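Long-range contacts in SsDNA-binding protein essential for mitochondrial genome maintenance (Saccharomyces cerevisiae, PDB 6CQO), which binds single-stranded DNA preferentially and cooperatively, takes part in mitochondrial DNA replication and stimulates the PIF1 helicase: residues V9-S14 / S31-P36; G13-E18 / V62-L67. All coordinates share one frame; numbering follows the deposited sequence.

Interaction 1. Residues V9-S14 / S31-P36; sequences VGRIGS and SIASQP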
ATOM      1  N   VAL A   9       3.372   0.026 -10.028  1.00 37.10           N
ATOM      2  CA  VAL A   9       3.553   0.113 -11.473  1.00 47.50           C
ATOM      3  C   VAL A   9       2.317  -0.477 -12.134  1.00 45.73           C
ATOM      4  O   VAL A   9       1.909  -1.599 -11.808  1.00 39.48           O
ATOM      5  CB  VAL A   9       4.828  -0.613 -11.941  1.00 47.64           C
ATOM      6  CG1 VAL A   9       4.728  -0.963 -13.417  1.00 49.60           C
ATOM      7  CG2 VAL A   9       6.042   0.255 -11.703  1.00 45.21           C
ATOM      8  N   GLY A  10       1.720   0.276 -13.049  1.00 47.82           N
ATOM      9  CA  GLY A  10       0.529  -0.196 -13.723  1.00 43.67           C
ATOM     10  C   GLY A  10      -0.005   0.855 -14.669  1.00 43.17           C
ATOM     11  O   GLY A  10       0.636   1.877 -14.920  1.00 45.75           O
ATOM     12  N   ARG A  11      -1.199   0.586 -15.188  1.00 49.25           N
ATOM     13  CA  ARG A  11      -1.859   1.466 -16.139  1.00 40.50           C
ATOM     14  C   ARG A  11      -2.913   2.308 -15.433  1.00 38.56           C
ATOM     15  O   ARG A  11      -3.648   1.812 -14.575  1.00 43.11           O
ATOM     16  CB  ARG A  11      -2.505   0.657 -17.268  1.00 44.20           C
ATOM     17  CG  ARG A  11      -3.381  -0.489 -16.782  1.00 63.17           C
ATOM     18  CD  ARG A  11      -3.973  -1.276 -17.942  1.00 58.75           C
ATOM     19  NE  ARG A  11      -4.667  -2.480 -17.488  1.00 60.62           N
ATOM     20  CZ  ARG A  11      -5.969  -2.544 -17.227  1.00 65.63           C
ATOM     21  NH1 ARG A  11      -6.733  -1.469 -17.374  1.00 60.68           N
ATOM     22  NH2 ARG A  11      -6.510  -3.683 -16.817  1.00 55.14           N
ATOM     23  N   ILE A  12      -2.977   3.588 -15.794  1.00 41.38           N
ATOM     24  CA  ILE A  12      -4.019   4.469 -15.274  1.00 45.96           C
ATOM     25  C   ILE A  12      -5.338   4.061 -15.924  1.00 50.33           C
ATOM     26  O   ILE A  12      -5.529   4.245 -17.129  1.00 55.47           O
ATOM     27  CB  ILE A  12      -3.696   5.944 -15.537  1.00 40.44           C
ATOM     28  CG1 ILE A  12      -2.449   6.358 -14.755  1.00 46.79           C
ATOM     29  CG2 ILE A  12      -4.882   6.824 -15.169  1.00 40.16           C
ATOM     30  CD1 ILE A  12      -2.156   7.837 -14.813  1.00 54.45           C
ATOM     31  N   GLY A  13      -6.249   3.501 -15.130  1.00 45.45           N
ATOM     32  CA  GLY A  13      -7.477   2.953 -15.670  1.00 44.33           C
ATOM     33  C   GLY A  13      -8.709   3.805 -15.441  1.00 56.91           C
ATOM     34  O   GLY A  13      -9.829   3.286 -15.414  1.00 62.75           O
ATOM     35  N   SER A  14      -8.522   5.112 -15.281  1.00 48.74           N
ATOM     36  CA  SER A  14      -9.641   6.022 -15.070  1.00 46.87           C
ATOM     37  C   SER A  14      -9.214   7.421 -15.490  1.00 56.01           C
ATOM     38  O   SER A  14      -8.083   7.643 -15.933  1.00 56.35           O
ATOM     39  CB  SER A  14     -10.107   6.000 -13.611  1.00 53.70           C
ATOM     40  OG  SER A  14      -9.158   6.625 -12.765  1.00 57.42           O
ATOM     41  N   SER A  31      -7.350   6.022 -10.685  1.00 43.28           N
ATOM     42  CA  SER A  31      -7.199   4.607 -10.389  1.00 46.42           C
ATOM     43  C   SER A  31      -6.080   4.010 -11.230  1.00 46.37           C
ATOM     44  O   SER A  31      -5.853   4.417 -12.373  1.00 47.12           O
ATOM     45  CB  SER A  31      -8.502   3.841 -10.646  1.00 50.31           C
ATOM     46  OG  SER A  31      -9.556   4.339  -9.840  1.00 67.99           O
ATOM     47  N   ILE A  32      -5.385   3.033 -10.651  1.00 37.02           N
ATOM     48  CA  ILE A  32      -4.295   2.329 -11.313  1.00 36.62           C
ATOM     49  C   ILE A  32      -4.640   0.848 -11.358  1.00 41.87           C
ATOM     50  O   ILE A  32      -4.913   0.239 -10.319  1.00 50.61           O
ATOM     51  CB  ILE A  32      -2.949   2.544 -10.595  1.00 35.76           C
ATOM     52  CG1 ILE A  32      -2.570   4.025 -10.589  1.00 40.59           C
ATOM     53  CG2 ILE A  32      -1.856   1.712 -11.254  1.00 34.61           C
ATOM     54  CD1 ILE A  32      -1.222   4.299  -9.962  1.00 37.65           C
ATOM     55  N   ALA A  33      -4.626   0.274 -12.557  1.00 39.32           N
ATOM     56  CA  ALA A  33      -4.824  -1.155 -12.743  1.00 37.35           C
ATOM     57  C   ALA A  33      -3.467  -1.835 -12.865  1.00 37.27           C
ATOM     58  O   ALA A  33      -2.647  -1.450 -13.706  1.00 39.84           O
ATOM     59  CB  ALA A  33      -5.675  -1.437 -13.981  1.00 44.98           C
ATOM     60  N   SER A  34      -3.231  -2.839 -12.024  1.00 40.05           N
ATOM     61  CA  SER A  34      -1.947  -3.523 -11.959  1.00 38.70           C
ATOM     62  C   SER A  34      -2.166  -5.028 -11.987  1.00 43.59           C
ATOM     63  O   SER A  34      -2.947  -5.559 -11.188  1.00 42.51           O
ATOM     64  CB  SER A  34      -1.176  -3.120 -10.696  1.00 33.44           C
ATOM     65  OG  SER A  34       0.025  -3.857 -10.568  1.00 38.64           O
ATOM     66  N   GLN A  35      -1.480  -5.707 -12.901  1.00 37.97           N
ATOM     67  CA  GLN A  35      -1.572  -7.160 -13.041  1.00 41.88           C
ATOM     68  C   GLN A  35      -0.163  -7.736 -13.091  1.00 40.70           C
ATOM     69  O   GLN A  35       0.463  -7.754 -14.164  1.00 45.56           O
ATOM     70  CB  GLN A  35      -2.363  -7.546 -14.286  1.00 40.20           C
ATOM     71  CG  GLN A  35      -2.650  -9.034 -14.410  1.00 33.76           C
ATOM     72  CD  GLN A  35      -3.526  -9.365 -15.603  1.00 42.05           C
ATOM     73  OE1 GLN A  35      -3.814  -8.506 -16.437  1.00 48.33           O
ATOM     74  NE2 GLN A  35      -3.959 -10.618 -15.689  1.00 55.99           N
ATOM     75  N   PRO A  36       0.369  -8.209 -11.960  1.00 48.20           N
ATOM     76  CA  PRO A  36       1.755  -8.718 -11.962  1.00 40.96           C
ATOM     77  C   PRO A  36       1.953  -9.945 -12.835  1.00 41.23           C
ATOM     78  O   PRO A  36       2.907  -9.998 -13.622  1.00 48.51           O
ATOM     79  CB  PRO A  36       2.010  -9.027 -10.478  1.00 39.89           C
ATOM     80  CG  PRO A  36       1.021  -8.192  -9.732  1.00 37.50           C
ATOM     81  CD  PRO A  36      -0.197  -8.141 -10.605  1.00 51.22           C
TER
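Arg-11 and Ala-33 sit opposite each other in the first beta hairpin of the OB fold, where strand 3-20 runs antiparallel to strand 26-34. Theirs is a hydrogen-bonded pair: Arg-11 N gives a bond to Ala-33 O at 2.9 Å, and Ala-33 N returns one to Arg-11 O at 2.7 Å. The next pair along, Ile-12 with Ile-32, is non-hydrogen-bonded; both side chains go to the other face of the sheet, where they pack on Val-68 of strand 67-77. The bonding resumes past the end of strand 9-12, with Gly-13 N reaching Ser-31 O at 2.9 Å.

One residue further, a side chain takes the place of a backbone acceptor. Ser-14 holds OG between its own N and carbonyl carbon (chi1 71°), which turns the hydroxyl towards Ser-31 N, 2.8 Å from OG. Replacing Ser-14 by alanine removes OG and would probably leave the Ser-31 amide without its acceptor at this end of the hairpin. The hydroxyl of Ser-31 itself is bonded to Asn-46 OD1 on strand 43-49. Near the other end, Val-9 pairs antiparallel with a strand of the second subunit, so the sheet continues across the interface.

Back at the first pair, Arg-11 places CG between its backbone N and carbonyl carbon (chi1 50°) and then runs extended to NE, which lays the guanidinium over Ala-33. The Ala-33 methyl lies over the centre of one guanidinium face, with CB 3.4 Å from Arg-11 CZ.

Interaction 2. Residues G13-E18 / V62-L67; sequences GSEFTE and VRKGAL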
ATOM      1  N   GLY A  13      -6.249   3.501 -15.130  1.00 45.45           N
ATOM      2  CA  GLY A  13      -7.477   2.953 -15.670  1.00 44.33           C
ATOM      3  C   GLY A  13      -8.709   3.805 -15.441  1.00 56.91           C
ATOM      4  O   GLY A  13      -9.829   3.286 -15.414  1.00 62.75           O
ATOM      5  N   SER A  14      -8.522   5.112 -15.281  1.00 48.74           N
ATOM      6  CA  SER A  14      -9.641   6.022 -15.070  1.00 46.87           C
ATOM      7  C   SER A  14      -9.214   7.421 -15.490  1.00 56.01           C
ATOM      8  O   SER A  14      -8.083   7.643 -15.933  1.00 56.35           O
ATOM      9  CB  SER A  14     -10.107   6.000 -13.611  1.00 53.70           C
ATOM     10  OG  SER A  14      -9.158   6.625 -12.765  1.00 57.42           O
ATOM     11  N   GLU A  15     -10.136   8.367 -15.348  1.00 55.96           N
ATOM     12  CA  GLU A  15      -9.874   9.767 -15.633  1.00 57.50           C
ATOM     13  C   GLU A  15      -9.347  10.472 -14.387  1.00 62.92           C
ATOM     14  O   GLU A  15      -9.368   9.936 -13.277  1.00 66.09           O
ATOM     15  CB  GLU A  15     -11.144  10.457 -16.136  1.00 80.11           C
ATOM     16  CG  GLU A  15     -11.725   9.869 -17.414  1.00 79.75           C
ATOM     17  CD  GLU A  15     -11.087  10.438 -18.667  1.00 80.04           C
ATOM     18  OE1 GLU A  15      -9.844  10.409 -18.775  1.00 84.54           O
ATOM     19  OE2 GLU A  15     -11.833  10.926 -19.542  1.00 96.04           O
ATOM     20  N   PHE A  16      -8.868  11.698 -14.583  1.00 61.19           N
ATOM     21  CA  PHE A  16      -8.366  12.526 -13.487  1.00 66.24           C
ATOM     22  C   PHE A  16      -9.513  13.398 -12.990  1.00 64.93           C
ATOM     23  O   PHE A  16      -9.817  14.440 -13.576  1.00 74.19           O
ATOM     24  CB  PHE A  16      -7.179  13.364 -13.946  1.00 70.34           C
ATOM     25  CG  PHE A  16      -5.979  12.551 -14.334  1.00 64.96           C
ATOM     26  CD1 PHE A  16      -5.598  11.451 -13.583  1.00 60.87           C
ATOM     27  CD2 PHE A  16      -5.237  12.877 -15.456  1.00 59.48           C
ATOM     28  CE1 PHE A  16      -4.496  10.698 -13.939  1.00 59.30           C
ATOM     29  CE2 PHE A  16      -4.135  12.126 -15.818  1.00 64.62           C
ATOM     30  CZ  PHE A  16      -3.764  11.036 -15.058  1.00 62.56           C
ATOM     31  N   THR A  17     -10.152  12.971 -11.905  1.00 57.30           N
ATOM     32  CA  THR A  17     -11.296  13.680 -11.347  1.00 62.72           C
ATOM     33  C   THR A  17     -10.812  14.691 -10.312  1.00 68.31           C
ATOM     34  O   THR A  17     -10.217  14.312  -9.298  1.00 69.75           O
ATOM     35  CB  THR A  17     -12.284  12.702 -10.715  1.00 61.36           C
ATOM     36  OG1 THR A  17     -12.634  11.691 -11.668  1.00 65.71           O
ATOM     37  CG2 THR A  17     -13.544  13.433 -10.277  1.00 63.12           C
ATOM     38  N   GLU A  18     -11.069  15.970 -10.569  1.00 64.47           N
ATOM     39  CA  GLU A  18     -10.689  17.019  -9.635  1.00 60.58           C
ATOM     40  C   GLU A  18     -11.680  17.092  -8.480  1.00 69.81           C
ATOM     41  O   GLU A  18     -12.874  16.818  -8.635  1.00 72.85           O
ATOM     42  CB  GLU A  18     -10.616  18.373 -10.341  1.00 73.78           C
ATOM     43  CG  GLU A  18      -9.473  18.499 -11.335  1.00 86.14           C
ATOM     44  CD  GLU A  18      -8.563  19.675 -11.029  1.00 88.42           C
ATOM     45  OE1 GLU A  18      -8.715  20.278  -9.945  1.00 83.52           O
ATOM     46  OE2 GLU A  18      -7.699  19.996 -11.872  1.00 88.09           O
ATOM     47  N   VAL A  62      -0.570  13.709 -18.840  1.00 68.54           N
ATOM     48  CA  VAL A  62      -0.860  12.288 -18.686  1.00 66.89           C
ATOM     49  C   VAL A  62      -2.268  12.006 -19.188  1.00 59.16           C
ATOM     50  O   VAL A  62      -3.219  12.715 -18.838  1.00 56.69           O
ATOM     51  CB  VAL A  62      -0.697  11.850 -17.221  1.00 54.69           C
ATOM     52  CG1 VAL A  62      -0.891  10.349 -17.098  1.00 48.47           C
ATOM     53  CG2 VAL A  62       0.670  12.257 -16.697  1.00 59.09           C
ATOM     54  N   ARG A  63      -2.404  10.969 -20.008  1.00 53.21           N
ATOM     55  CA  ARG A  63      -3.685  10.537 -20.546  1.00 61.01           C
ATOM     56  C   ARG A  63      -4.086   9.204 -19.929  1.00 51.93           C
ATOM     57  O   ARG A  63      -3.286   8.522 -19.282  1.00 51.63           O
ATOM     58  CB  ARG A  63      -3.624  10.411 -22.072  1.00 65.72           C
ATOM     59  CG  ARG A  63      -2.773  11.468 -22.756  1.00 60.18           C
ATOM     60  CD  ARG A  63      -2.823  11.311 -24.265  1.00 66.18           C
ATOM     61  NE  ARG A  63      -1.735  12.026 -24.926  1.00 66.34           N
ATOM     62  CZ  ARG A  63      -0.587  11.462 -25.289  1.00 62.94           C
ATOM     63  NH1 ARG A  63      -0.376  10.173 -25.057  1.00 59.41           N
ATOM     64  NH2 ARG A  63       0.350  12.187 -25.885  1.00 63.30           N
ATOM     65  N   LYS A  64      -5.348   8.834 -20.141  1.00 52.75           N
ATOM     66  CA  LYS A  64      -5.845   7.560 -19.640  1.00 46.62           C
ATOM     67  C   LYS A  64      -5.123   6.406 -20.326  1.00 48.84           C
ATOM     68  O   LYS A  64      -4.821   6.461 -21.522  1.00 62.57           O
ATOM     69  CB  LYS A  64      -7.356   7.453 -19.862  1.00 47.79           C
ATOM     70  CG  LYS A  64      -7.985   6.190 -19.295  1.00 44.51           C
ATOM     71  CD  LYS A  64      -9.493   6.184 -19.502  1.00 57.91           C
ATOM     72  CE  LYS A  64     -10.128   4.930 -18.918  1.00 68.04           C
ATOM     73  NZ  LYS A  64     -11.610   4.934 -19.080  1.00 62.44           N
ATOM     74  N   GLY A  65      -4.843   5.357 -19.559  1.00 45.33           N
ATOM     75  CA  GLY A  65      -4.102   4.221 -20.063  1.00 47.61           C
ATOM     76  C   GLY A  65      -2.599   4.364 -20.005  1.00 49.97           C
ATOM     77  O   GLY A  65      -1.892   3.571 -20.640  1.00 39.61           O
ATOM     78  N   ALA A  66      -2.087   5.345 -19.267  1.00 51.27           N
ATOM     79  CA  ALA A  66      -0.652   5.564 -19.185  1.00 46.37           C
ATOM     80  C   ALA A  66      -0.009   4.568 -18.231  1.00 40.59           C
ATOM     81  O   ALA A  66      -0.552   4.265 -17.165  1.00 46.39           O
ATOM     82  CB  ALA A  66      -0.356   6.992 -18.725  1.00 44.80           C
ATOM     83  N   LEU A  67       1.153   4.054 -18.624  1.00 48.31           N
ATOM     84  CA  LEU A  67       1.945   3.177 -17.772  1.00 46.29           C
ATOM     85  C   LEU A  67       2.810   4.042 -16.861  1.00 50.33           C
ATOM     86  O   LEU A  67       3.681   4.776 -17.339  1.00 47.04           O
ATOM     87  CB  LEU A  67       2.805   2.239 -18.619  1.00 44.55           C
ATOM     88  CG  LEU A  67       3.553   1.123 -17.887  1.00 60.48           C
ATOM     89  CD1 LEU A  67       2.587   0.258 -17.094  1.00 60.82           C
ATOM     90  CD2 LEU A  67       4.345   0.276 -18.873  1.00 64.08           C
TER
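Phe-16 points its ring edge at Val-62, and the two side chains cross at about a right angle. With CG beside the backbone N (chi1 -65°), the ring swings towards segment 62-67 and brings CZ to 3.6 Å from Val-62 CG1, a methyl that lies in the ring plane. The backbone of Val-62 meets the same rim: its carbonyl O is 3.2 Å from Phe-16 CE2, again near the plane. Val-62 supplies that methyl by placing CG1 anti to its own N (chi1 -175°). Elsewhere round Phe-16, Tyr-30 makes an edge-to-face contact, and Leu-58 of helix 52-61 packs on it as well.

In the OB fold this helix links the third and fourth strands, and segment 62-67 is the loop that leads from it into strand 67-77. Facing it is the irregular part of strand 3-20, just before regular pairing resumes at Thr-17. The loop reverses through a type II turn from Arg-63 to Ala-66, with Gly-65 in its third position, where a CB would jam against the carbonyl O of Lys-64.

Lys-64 is stretched out fully, anti at every bond, and lays its aliphatic chain along the backbone of the first strand. Its CG is 3.7 Å from Ser-14 O, and farther out CE comes to 3.9 Å from Gly-13 O. Glu-15 bends at chi2 (-85°) and crosses the lysine near its base, OE1 4.0 Å from Lys-64 CB. The opposite charges are near but not in contact, with Glu-15 OE1 5.8 Å from Lys-64 NZ.

How the interactions relate
Both interactions start from strand 3-20 and share Gly-13 and Ser-14, with their centres about 10 Å apart. Along the chain, 9-14 and 13-18 overlap by two residues at the start; the partner 31-36 follows on the neighbouring strand, and 62-67 comes much later, after helix 52-61. Strand 3-20 is thus flanked by its hairpin mate in interaction 1 and by the post-helix loop in interaction 2. Ile-12 joins the two: its O and N probably bond to Gly-65 N and Ala-66 O, while its CD1 packs on Val-62 CG1. Through this strand the first hairpin, the helix exit and the start of strand 67-77 are tied into one OB fold.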